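Local coordinates for enoyl-CoA hydratase/isomerase family protein (Ruegeria pomeroyi, PDB 3L3S) that belongs to the crotonase superfamily and may act as a hydro-lyase of the enoyl-CoA hydratase type in fatty acid metabolism, at residues P237-V240 with E241-D245; L226-E229 with Q230-L234. All coordinates share one frame; numbering follows the deposited sequence.

Overall arrangement
Both interactions lie in series along the last helix of the chain, 228-244, and its ends, and neither nests in nor crosses the other. Coming from the N terminus, the chain completes the strands and helices of the crotonase core, runs through helix 210-223, and turns at Leu226 and Pro227 into the final helix. Interaction 2 closes the first turns, joining 226-229 to 230-234. Interaction 1 follows near the C-terminal end, where 237-240 meets 241-245; the two centres are about 17 Å apart. Each closes only local helical turns, yet both face two ways, so the helix lies between helix 210-223 of its own chain and the second subunit.

Interaction 1: residues P237-V240 with E241-D245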
loop_
_atom_site.group_PDB
_atom_site.type_symbol
_atom_site.label_atom_id
_atom_site.label_comp_id
_atom_site.label_asym_id
_atom_site.label_seq_id
_atom_site.Cartn_x
_atom_site.Cartn_y
_atom_site.Cartn_z
ATOM N N PRO B 237 -6.338 -17.281 -17.049
ATOM C CA PRO B 237 -7.163 -17.538 -18.243
ATOM C C PRO B 237 -7.509 -16.229 -18.960
ATOM O O PRO B 237 -7.652 -16.201 -20.189
ATOM C CB PRO B 237 -8.414 -18.196 -17.665
ATOM C CG PRO B 237 -7.910 -18.881 -16.478
ATOM C CD PRO B 237 -7.027 -17.833 -15.865
ATOM N N VAL B 238 -7.541 -15.135 -18.193
ATOM C CA VAL B 238 -7.825 -13.808 -18.741
ATOM C C VAL B 238 -6.654 -13.364 -19.634
ATOM O O VAL B 238 -6.878 -12.731 -20.673
ATOM C CB VAL B 238 -8.138 -12.782 -17.612
ATOM C CG1 VAL B 238 -8.329 -11.386 -18.161
ATOM C CG2 VAL B 238 -9.398 -13.187 -16.870
HETATM N N MSE B 239 -5.437 -13.799 -19.281
HETATM C CA MSE B 239 -4.216 -13.486 -20.040
HETATM C C MSE B 239 -4.187 -14.264 -21.361
HETATM O O MSE B 239 -3.743 -13.740 -22.383
HETATM C CB MSE B 239 -2.966 -13.788 -19.211
HETATM C CG MSE B 239 -1.646 -13.367 -19.840
HETATM SE SE MSE B 239 -1.475 -11.445 -20.205
HETATM C CE MSE B 239 0.456 -11.426 -20.523
ATOM N N VAL B 240 -4.690 -15.501 -21.325
ATOM C CA VAL B 240 -4.783 -16.385 -22.500
ATOM C C VAL B 240 -5.743 -15.748 -23.511
ATOM O O VAL B 240 -5.395 -15.581 -24.667
ATOM C CB VAL B 240 -5.273 -17.807 -22.086
ATOM C CG1 VAL B 240 -5.626 -18.679 -23.297
ATOM C CG2 VAL B 240 -4.217 -18.484 -21.239
ATOM N N GLU B 241 -6.889 -15.287 -23.012
ATOM C CA GLU B 241 -7.926 -14.631 -23.806
ATOM C C GLU B 241 -7.409 -13.379 -24.547
ATOM O O GLU B 241 -7.828 -13.132 -25.672
ATOM C CB GLU B 241 -9.105 -14.285 -22.892
ATOM C CG GLU B 241 -10.317 -13.655 -23.566
ATOM C CD GLU B 241 -10.907 -12.528 -22.731
ATOM O OE1 GLU B 241 -11.889 -12.793 -21.994
ATOM O OE2 GLU B 241 -10.373 -11.387 -22.800
ATOM N N HIS B 242 -6.467 -12.646 -23.940
ATOM C CA HIS B 242 -5.873 -11.433 -24.539
ATOM C C HIS B 242 -5.031 -11.798 -25.752
ATOM O O HIS B 242 -4.972 -11.054 -26.734
ATOM C CB HIS B 242 -4.945 -10.699 -23.556
ATOM C CG HIS B 242 -5.625 -10.156 -22.340
ATOM N ND1 HIS B 242 -6.979 -9.900 -22.281
ATOM C CD2 HIS B 242 -5.128 -9.826 -21.125
ATOM C CE1 HIS B 242 -7.285 -9.439 -21.081
ATOM N NE2 HIS B 242 -6.180 -9.385 -20.361
ATOM N N PHE B 243 -4.336 -12.930 -25.638
ATOM C CA PHE B 243 -3.482 -13.430 -26.706
ATOM C C PHE B 243 -4.268 -14.163 -27.795
ATOM O O PHE B 243 -3.735 -14.445 -28.864
ATOM C CB PHE B 243 -2.344 -14.283 -26.129
ATOM C CG PHE B 243 -1.143 -13.478 -25.705
ATOM C CD1 PHE B 243 0.033 -13.489 -26.478
ATOM C CD2 PHE B 243 -1.194 -12.656 -24.554
ATOM C CE1 PHE B 243 1.159 -12.679 -26.118
ATOM C CE2 PHE B 243 -0.091 -11.844 -24.178
ATOM C CZ PHE B 243 1.089 -11.856 -24.961
HETATM N N MSE B 244 -5.545 -14.435 -27.534
HETATM C CA MSE B 244 -6.408 -15.101 -28.506
HETATM C C MSE B 244 -7.342 -14.116 -29.204
HETATM O O MSE B 244 -8.025 -14.470 -30.172
HETATM C CB MSE B 244 -7.195 -16.238 -27.834
HETATM C CG MSE B 244 -6.306 -17.346 -27.277
HETATM SE SE MSE B 244 -5.206 -18.165 -28.654
HETATM C CE MSE B 244 -3.449 -17.524 -28.273
ATOM N N ASP B 245 -7.307 -12.864 -28.739
ATOM C CA ASP B 245 -8.122 -11.765 -29.267
ATOM C C ASP B 245 -7.715 -11.441 -30.716
ATOM O O ASP B 245 -6.518 -11.388 -31.023
ATOM C CB ASP B 245 -7.937 -10.521 -28.381
ATOM C CG ASP B 245 -9.056 -9.500 -28.546
ATOM O OD1 ASP B 245 -9.010 -8.700 -29.501
ATOM O OD2 ASP B 245 -9.977 -9.493 -27.703
#
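Near the end of helix 228-244 the N of Glu241 bonds to the O of Pro237 at 3.1 Å, the N of His242 bonds to the O of Val238 with a less straight N-H...O angle of 138°, and the bonds from the N of Phe243 to the carbonyls of Met239 and Val240 are weak. The Val238 carbonyl has a second neighbour: its O lies against one face of the His242 imidazole, 3.1 Å above the ring plane and over its centre, making no hydrogen bond with the ring nitrogens. The first torsion of His242 sets CG beside its own backbone N (chi1 -64°), which folds the ring back over the preceding turn. There Val238 CG1 also reaches it, 3.7 Å from CE1 of His242. A hydrogen bond from NE2 to Thr149 OG1 of the second subunit anchors the polar end of the ring. With an alanine in place of His242, that threonine hydroxyl is likely to lose its histidine partner and a gap to open beside Val238 CG1. Selenomethionine Met239 runs out beside Phe243, both side chains pointing the same way, and its CE touches Phe243 CE2 at 3.7 Å. Its selenium lies obliquely to the phenyl ring in a Met-aromatic contact, and at the edge of the His242 ring, 4.1 Å from CD2 of His242. One residue further on, Val240 CG1 is 4.3 Å from CG of Met244, a looser apolar contact. Val238 and His242 pack on helix 210-223. These are i to i+3 and i+4 side-chain pairs of a C-terminal helix, and the Met-aromatic pair, whose Phe243 meets Phe90 of the second subunit edge-to-face, belongs to the subunit interface of a crotonase-fold trimer.

Interaction 2: residues L226-E229 with Q230-L234; sequences LPLE and QAYAL
This is a local, helix-starting contact: Leu226 and Pro227 lead into helix 228-244 and fold against its first turns, just after the chain has left helix 210-223. The backbone sets the pattern, with the O of Pro227 accepting from the N of Ala231 at 3.0 Å and the O of Leu228 from the N of Tyr232 at 3.2 Å. A third bond of the same spacing runs from the N of Ala233 to the O of Glu229. Pro227 occupies the N-cap position, and its ring lies alongside the start of the Gln230 side chain, the CG atoms of Pro227 and Gln230 being 4.1 Å apart. Before it, Leu226 reaches over the turn with CG turned away from its own carbonyl carbon (chi1 -62°) and an extended second torsion, which together carry CD1 to 3.8 Å from the O of Gln230 and to 4.3 Å from CD2 of Leu234. Leu234 in turn packs on Thr219 and Arg222 of helix 210-223. Leu228 and Tyr232 extend side by side in the same direction, and CD2 of Leu228 meets the ring at CE2 of Tyr232, 3.7 Å away. That pair faces the second subunit, where the Tyr232 hydroxyl is hydrogen-bonded to Gln121 NE2 and the backbone N of Leu228 to Glu225 OE2, both of that subunit.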
loop_
_atom_site.group_PDB
_atom_site.type_symbol
_atom_site.label_atom_id
_atom_site.label_comp_id
_atom_site.label_asym_id
_atom_site.label_seq_id
_atom_site.Cartn_x
_atom_site.Cartn_y
_atom_site.Cartn_z
ATOM N N LEU B 226 -8.043 -10.270 -3.555
ATOM C CA LEU B 226 -7.827 -11.710 -3.437
ATOM C C LEU B 226 -6.392 -12.002 -3.008
ATOM O O LEU B 226 -5.524 -11.129 -3.110
ATOM C CB LEU B 226 -8.060 -12.388 -4.803
ATOM C CG LEU B 226 -9.411 -12.358 -5.522
ATOM C CD1 LEU B 226 -9.314 -13.145 -6.818
ATOM C CD2 LEU B 226 -10.483 -12.916 -4.640
ATOM N N PRO B 227 -6.140 -13.184 -2.405
ATOM C CA PRO B 227 -4.745 -13.461 -2.029
ATOM C C PRO B 227 -3.993 -13.836 -3.333
ATOM O O PRO B 227 -4.647 -14.159 -4.335
ATOM C CB PRO B 227 -4.884 -14.646 -1.061
ATOM C CG PRO B 227 -6.176 -15.282 -1.441
ATOM C CD PRO B 227 -7.054 -14.107 -1.700
ATOM N N LEU B 228 -2.658 -13.763 -3.336
ATOM C CA LEU B 228 -1.832 -14.057 -4.525
ATOM C C LEU B 228 -2.184 -15.301 -5.350
ATOM O O LEU B 228 -2.209 -15.241 -6.585
ATOM C CB LEU B 228 -0.343 -14.136 -4.161
ATOM C CG LEU B 228 0.676 -13.075 -4.599
ATOM C CD1 LEU B 228 2.051 -13.679 -4.474
ATOM C CD2 LEU B 228 0.475 -12.621 -6.035
ATOM N N GLU B 229 -2.487 -16.396 -4.651
ATOM C CA GLU B 229 -2.826 -17.686 -5.253
ATOM C C GLU B 229 -4.114 -17.647 -6.085
ATOM O O GLU B 229 -4.124 -18.047 -7.256
ATOM C CB GLU B 229 -2.928 -18.739 -4.155
ATOM C CG GLU B 229 -2.274 -20.059 -4.498
ATOM C CD GLU B 229 -3.257 -21.212 -4.482
ATOM O OE1 GLU B 229 -3.592 -21.692 -3.375
ATOM O OE2 GLU B 229 -3.696 -21.631 -5.580
ATOM N N GLN B 230 -5.170 -17.087 -5.499
ATOM C CA GLN B 230 -6.468 -16.961 -6.163
ATOM C C GLN B 230 -6.452 -15.877 -7.249
ATOM O O GLN B 230 -7.226 -15.933 -8.212
ATOM C CB GLN B 230 -7.573 -16.671 -5.130
ATOM C CG GLN B 230 -7.859 -17.822 -4.141
ATOM C CD GLN B 230 -8.844 -18.878 -4.667
ATOM O OE1 GLN B 230 -9.624 -19.441 -3.901
ATOM N NE2 GLN B 230 -8.799 -19.153 -5.970
ATOM N N ALA B 231 -5.539 -14.915 -7.089
ATOM C CA ALA B 231 -5.362 -13.810 -8.022
ATOM C C ALA B 231 -4.836 -14.331 -9.355
ATOM O O ALA B 231 -5.328 -13.935 -10.413
ATOM C CB ALA B 231 -4.418 -12.789 -7.442
ATOM N N TYR B 232 -3.880 -15.263 -9.282
ATOM C CA TYR B 232 -3.298 -15.895 -10.457
ATOM C C TYR B 232 -4.284 -16.883 -11.102
ATOM O O TYR B 232 -4.281 -17.049 -12.317
ATOM C CB TYR B 232 -1.970 -16.582 -10.119
ATOM C CG TYR B 232 -0.770 -15.664 -10.183
ATOM C CD1 TYR B 232 -0.429 -14.994 -11.384
ATOM C CD2 TYR B 232 0.038 -15.444 -9.049
ATOM C CE1 TYR B 232 0.687 -14.122 -11.454
ATOM C CE2 TYR B 232 1.165 -14.571 -9.106
ATOM C CZ TYR B 232 1.478 -13.912 -10.313
ATOM O OH TYR B 232 2.549 -13.036 -10.372
ATOM N N ALA B 233 -5.165 -17.476 -10.297
ATOM C CA ALA B 233 -6.179 -18.415 -10.800
ATOM C C ALA B 233 -7.198 -17.664 -11.659
ATOM O O ALA B 233 -7.669 -18.184 -12.676
ATOM C CB ALA B 233 -6.884 -19.108 -9.654
ATOM N N LEU B 234 -7.494 -16.426 -11.262
ATOM C CA LEU B 234 -8.429 -15.589 -11.997
ATOM C C LEU B 234 -7.758 -14.994 -13.223
ATOM O O LEU B 234 -8.244 -15.145 -14.350
ATOM C CB LEU B 234 -8.957 -14.464 -11.111
ATOM C CG LEU B 234 -9.957 -13.498 -11.757
ATOM C CD1 LEU B 234 -11.332 -14.116 -11.814
ATOM C CD2 LEU B 234 -9.999 -12.205 -10.970
#